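PDB 1XKL: salicylic acid-binding protein 2 from Nicotiana tabacum, which hydrolyses methyl salicylate to salicylic acid and methanol, releasing the active defence hormone that drives systemic acquired resistance in tobacco. Local coordinates for residues Pro153-Leu156 / Ala157-Tyr161; Leu242-Pro245 / Gln246-Cys249. All coordinates share one frame; numbering follows the deposited sequence.

Contact 1: residues Pro153-Leu156 / Ala157-Tyr161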
loop_
_atom_site.group_PDB
_atom_site.type_symbol
_atom_site.label_atom_id
_atom_site.label_comp_id
_atom_site.label_asym_id
_atom_site.label_seq_id
_atom_site.Cartn_x
_atom_site.Cartn_y
_atom_site.Cartn_z
ATOM N N PRO A 153 -19.016 -2.951 9.855
ATOM C CA PRO A 153 -19.920 -3.839 9.115
ATOM C C PRO A 153 -20.871 -4.674 9.981
ATOM O O PRO A 153 -22.037 -4.860 9.626
ATOM C CB PRO A 153 -18.959 -4.699 8.292
ATOM C CG PRO A 153 -17.693 -4.688 9.111
ATOM C CD PRO A 153 -17.610 -3.253 9.537
ATOM N N LYS A 154 -20.366 -5.181 11.102
ATOM C CA LYS A 154 -21.173 -5.983 12.023
ATOM C C LYS A 154 -22.279 -5.107 12.607
ATOM O O LYS A 154 -23.452 -5.491 12.630
ATOM C CB LYS A 154 -20.302 -6.524 13.168
ATOM C CG LYS A 154 -19.065 -7.312 12.734
ATOM C CD LYS A 154 -19.457 -8.569 11.976
ATOM C CE LYS A 154 -18.228 -9.369 11.538
ATOM N NZ LYS A 154 -17.425 -9.892 12.697
ATOM N N PHE A 155 -21.897 -3.921 13.071
ATOM C CA PHE A 155 -22.852 -2.992 13.665
ATOM C C PHE A 155 -23.964 -2.658 12.689
ATOM O O PHE A 155 -25.134 -2.585 13.070
ATOM C CB PHE A 155 -22.151 -1.707 14.106
ATOM C CG PHE A 155 -23.064 -0.712 14.777
ATOM C CD1 PHE A 155 -23.518 0.412 14.096
ATOM C CD2 PHE A 155 -23.468 -0.902 16.099
ATOM C CE1 PHE A 155 -24.349 1.342 14.724
ATOM C CE2 PHE A 155 -24.298 0.020 16.736
ATOM C CZ PHE A 155 -24.742 1.141 16.047
ATOM N N LEU A 156 -23.605 -2.452 11.426
ATOM C CA LEU A 156 -24.613 -2.134 10.426
ATOM C C LEU A 156 -25.554 -3.308 10.195
ATOM O O LEU A 156 -26.772 -3.146 10.176
ATOM C CB LEU A 156 -23.960 -1.762 9.092
ATOM C CG LEU A 156 -23.177 -0.462 8.992
ATOM C CD1 LEU A 156 -22.501 -0.408 7.627
ATOM C CD2 LEU A 156 -24.114 0.741 9.187
ATOM N N ALA A 157 -24.988 -4.495 10.025
ATOM C CA ALA A 157 -25.789 -5.683 9.746
ATOM C C ALA A 157 -26.675 -6.194 10.877
ATOM O O ALA A 157 -27.777 -6.676 10.626
ATOM C CB ALA A 157 -24.882 -6.803 9.269
ATOM N N HIS A 158 -26.191 -6.088 12.112
ATOM C CA HIS A 158 -26.925 -6.589 13.267
ATOM C C HIS A 158 -27.659 -5.557 14.115
ATOM O O HIS A 158 -28.534 -5.914 14.907
ATOM C CB HIS A 158 -25.975 -7.388 14.167
ATOM C CG HIS A 158 -25.494 -8.667 13.556
ATOM N ND1 HIS A 158 -24.256 -8.795 12.954
ATOM C CD2 HIS A 158 -26.082 -9.882 13.459
ATOM C CE1 HIS A 158 -24.107 -10.032 12.517
ATOM N NE2 HIS A 158 -25.203 -10.713 12.810
ATOM N N LYS A 159 -27.317 -4.285 13.965
ATOM C CA LYS A 159 -27.969 -3.261 14.765
ATOM C C LYS A 159 -28.736 -2.226 13.958
ATOM O O LYS A 159 -29.626 -1.555 14.485
ATOM C CB LYS A 159 -26.935 -2.557 15.644
ATOM C CG LYS A 159 -26.192 -3.484 16.595
ATOM C CD LYS A 159 -27.129 -4.124 17.605
ATOM C CE LYS A 159 -26.352 -4.858 18.690
ATOM N NZ LYS A 159 -27.248 -5.459 19.714
ATOM N N LEU A 160 -28.414 -2.101 12.677
ATOM C CA LEU A 160 -29.090 -1.109 11.863
ATOM C C LEU A 160 -29.898 -1.654 10.682
ATOM O O LEU A 160 -30.998 -1.176 10.404
ATOM C CB LEU A 160 -28.066 -0.081 11.362
ATOM C CG LEU A 160 -27.255 0.734 12.387
ATOM C CD1 LEU A 160 -26.607 1.932 11.684
ATOM C CD2 LEU A 160 -28.150 1.220 13.498
ATOM N N TYR A 161 -29.360 -2.667 10.009
ATOM C CA TYR A 161 -30.005 -3.246 8.834
ATOM C C TYR A 161 -30.493 -4.692 9.011
ATOM O O TYR A 161 -30.674 -5.400 8.022
ATOM C CB TYR A 161 -29.024 -3.208 7.650
ATOM C CG TYR A 161 -28.583 -1.823 7.199
ATOM C CD1 TYR A 161 -27.847 -0.985 8.040
ATOM C CD2 TYR A 161 -28.924 -1.344 5.934
ATOM C CE1 TYR A 161 -27.466 0.301 7.634
ATOM C CE2 TYR A 161 -28.548 -0.061 5.519
ATOM C CZ TYR A 161 -27.825 0.755 6.374
ATOM O OH TYR A 161 -27.494 2.033 5.982
#
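Leu160 reaches back along its helix to Leu156 and Phe155, four and five residues earlier. Its CB lies 3.5 Å from Leu156 O. CG then comes up obliquely to the Phe155 ring, 3.8 Å from CE1. CD1 touches both Phe155 CE1 and Leu156 CD2, 3.7 Å from the latter, while CD2 stays against the same ring carbon. Lys159 uses a different approach. Its CB sits over one face of the Phe155 ring, 4.1 Å from the centroid and 24° off the normal, which qualifies as a CH-pi contact. Phe155 is placed for both neighbours because its CG is anti to the backbone N (chi1 -178°). The lysine bends about CB-CG and then runs extended to NZ, which is hydrogen-bonded to Asn130.

Helix 153-160 belongs to the cap inserted between strands 98-104 and 202-207 of the alpha/beta-hydrolase core. Phe155 and Leu160 touch the bound benzoxathiin ligand, Leu160 also lies close to His238 of the charge relay, and Lys159 is a salicylate-binding residue.

The backbone explains why Tyr161 joins the group. Ala157 N to Pro153 O is an ordinary helical bond, but by the end of the helix the turn has widened to the pi type: Leu156 O accepts from Leu160 N, a donor standing 48° out of the carbonyl plane, and also from Tyr161 N at 2.6 Å. That brings the Tyr161 side chain alongside Leu156, pointing the same way, with CE1 3.7 Å from Leu156 CD2; its hydroxyl is hydrogen-bonded to His15. On the exposed flank, His158 ND1 adds a weak, 3.4 Å bond to Lys154 O, which already accepts from His158 N.

Contact 2: residues Leu242-Pro245 / Gln246-Cys249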
loop_
_atom_site.group_PDB
_atom_site.type_symbol
_atom_site.label_atom_id
_atom_site.label_comp_id
_atom_site.label_asym_id
_atom_site.label_seq_id
_atom_site.Cartn_x
_atom_site.Cartn_y
_atom_site.Cartn_z
ATOM N N LEU A 242 -35.382 2.358 3.942
ATOM C CA LEU A 242 -34.858 1.276 3.130
ATOM C C LEU A 242 -35.713 0.014 3.242
ATOM O O LEU A 242 -35.992 -0.626 2.235
ATOM C CB LEU A 242 -33.415 0.962 3.531
ATOM C CG LEU A 242 -32.391 2.069 3.264
ATOM C CD1 LEU A 242 -31.034 1.592 3.739
ATOM C CD2 LEU A 242 -32.348 2.417 1.769
ATOM N N CYS A 243 -36.144 -0.347 4.450
ATOM C CA CYS A 243 -36.966 -1.548 4.599
ATOM C C CYS A 243 -38.470 -1.301 4.436
ATOM O O CYS A 243 -39.217 -2.220 4.099
ATOM C CB CYS A 243 -36.699 -2.223 5.947
ATOM S SG CYS A 243 -37.016 -1.176 7.377
ATOM N N GLU A 244 -38.918 -0.071 4.667
ATOM C CA GLU A 244 -40.340 0.253 4.531
ATOM C C GLU A 244 -40.560 1.637 3.919
ATOM O O GLU A 244 -41.275 2.463 4.482
ATOM C CB GLU A 244 -41.022 0.197 5.902
ATOM C CG GLU A 244 -40.875 -1.133 6.632
ATOM C CD GLU A 244 -41.656 -2.259 5.983
ATOM O OE1 GLU A 244 -41.532 -3.414 6.450
ATOM O OE2 GLU A 244 -42.396 -1.993 5.008
ATOM N N PRO A 245 -39.963 1.904 2.742
ATOM C CA PRO A 245 -40.108 3.205 2.080
ATOM C C PRO A 245 -41.531 3.659 1.768
ATOM O O PRO A 245 -41.838 4.846 1.890
ATOM C CB PRO A 245 -39.262 3.048 0.817
ATOM C CG PRO A 245 -39.362 1.592 0.525
ATOM C CD PRO A 245 -39.183 0.983 1.897
ATOM N N GLN A 246 -42.395 2.733 1.360
ATOM C CA GLN A 246 -43.765 3.106 1.042
ATOM C C GLN A 246 -44.546 3.448 2.315
ATOM O O GLN A 246 -45.356 4.373 2.312
ATOM C CB GLN A 246 -44.456 1.984 0.247
ATOM C CG GLN A 246 -43.628 1.496 -0.945
ATOM C CD GLN A 246 -44.296 0.386 -1.739
ATOM O OE1 GLN A 246 -45.144 0.642 -2.594
ATOM N NE2 GLN A 246 -43.919 -0.858 -1.449
ATOM N N LYS A 247 -44.315 2.727 3.404
ATOM C CA LYS A 247 -45.027 3.057 4.645
ATOM C C LYS A 247 -44.584 4.430 5.141
ATOM O O LYS A 247 -45.405 5.241 5.575
ATOM C CB LYS A 247 -44.772 2.003 5.724
ATOM C CG LYS A 247 -45.576 0.734 5.539
ATOM C CD LYS A 247 -45.268 -0.272 6.628
ATOM C CE LYS A 247 -45.996 -1.581 6.375
ATOM N NZ LYS A 247 -45.631 -2.631 7.364
ATOM N N LEU A 248 -43.282 4.692 5.056
ATOM C CA LEU A 248 -42.724 5.970 5.490
ATOM C C LEU A 248 -43.260 7.097 4.616
ATOM O O LEU A 248 -43.596 8.177 5.109
ATOM C CB LEU A 248 -41.192 5.946 5.395
ATOM C CG LEU A 248 -40.376 6.774 6.393
ATOM C CD1 LEU A 248 -38.941 6.893 5.869
ATOM C CD2 LEU A 248 -40.975 8.150 6.601
ATOM N N CYS A 249 -43.330 6.856 3.310
ATOM C CA CYS A 249 -43.832 7.878 2.398
ATOM C C CYS A 249 -45.280 8.239 2.735
ATOM O O CYS A 249 -45.641 9.417 2.770
ATOM C CB CYS A 249 -43.744 7.393 0.942
ATOM S SG CYS A 249 -44.435 8.548 -0.291
HETATM O O HOH W 1 -43.173 -0.170 3.052
#
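Glu244 lies alongside Lys247, the two side chains running the same way and overlapping mainly through the lysine methylenes: Glu244 OE2 is 3.7 Å from Lys247 CD. The charges stay further apart, with OE2 4.1 Å from Lys247 NZ, so the attraction falls short of a salt bridge. The shapes differ, since Lys247 is extended beyond CG whereas Glu244 folds at its second torsion (chi2 -70°), which leaves OE2 where a water can bridge to Lys247 N. A water links the two residues: it donates to Glu244 OE2 (2.8 Å) and accepts from Lys247 N (3.1 Å).

Glu244 is the N-cap of helix 245-258, and it is also where the chain leaves helix 240-243. Pro245 follows as the first helical residue, a position where its lack of an N-H costs no helical bond. The regular pattern starts at once: Leu248 N bonds to Glu244 O at 3.1 Å, and Cys249 N bonds to Pro245 O at 2.9 Å. A carboxylate linked by water to the amino end of a helix would be expected to gain from the helix dipole.

The other flank of the turn faces helix 23-29, where Pro245 packs on Leu26 and Cys249 on Leu23, Leu26 and Leu27. Thus helix 245-258, which follows the edge strand 229-233 by way of helix 240-243, is laid against helix 23-29 from its first turn.

Contact 1 runs the length of a cap helix and just past it, whereas contact 2 opens a helix of the hydrolase core, and each mixes buried and exposed residues. In 153-161 the buried part is an apolar cluster of which Phe155 and Leu160 line the ligand pocket, and the backbone bonding becomes irregular toward Tyr161. In 242-249 a carboxylate lies along lysine methylenes, with a water bridging it to a backbone N, while Pro245 and Cys249 pack on helix 23-29; the side chain of Leu248 is about 13 Å from the ligand. Although 19 Å apart between centres, the two meet directly: Tyr161 CE2 packs 3.5 Å from Leu242 CD1, joining the residue after helix 153-160 to helix 240-243.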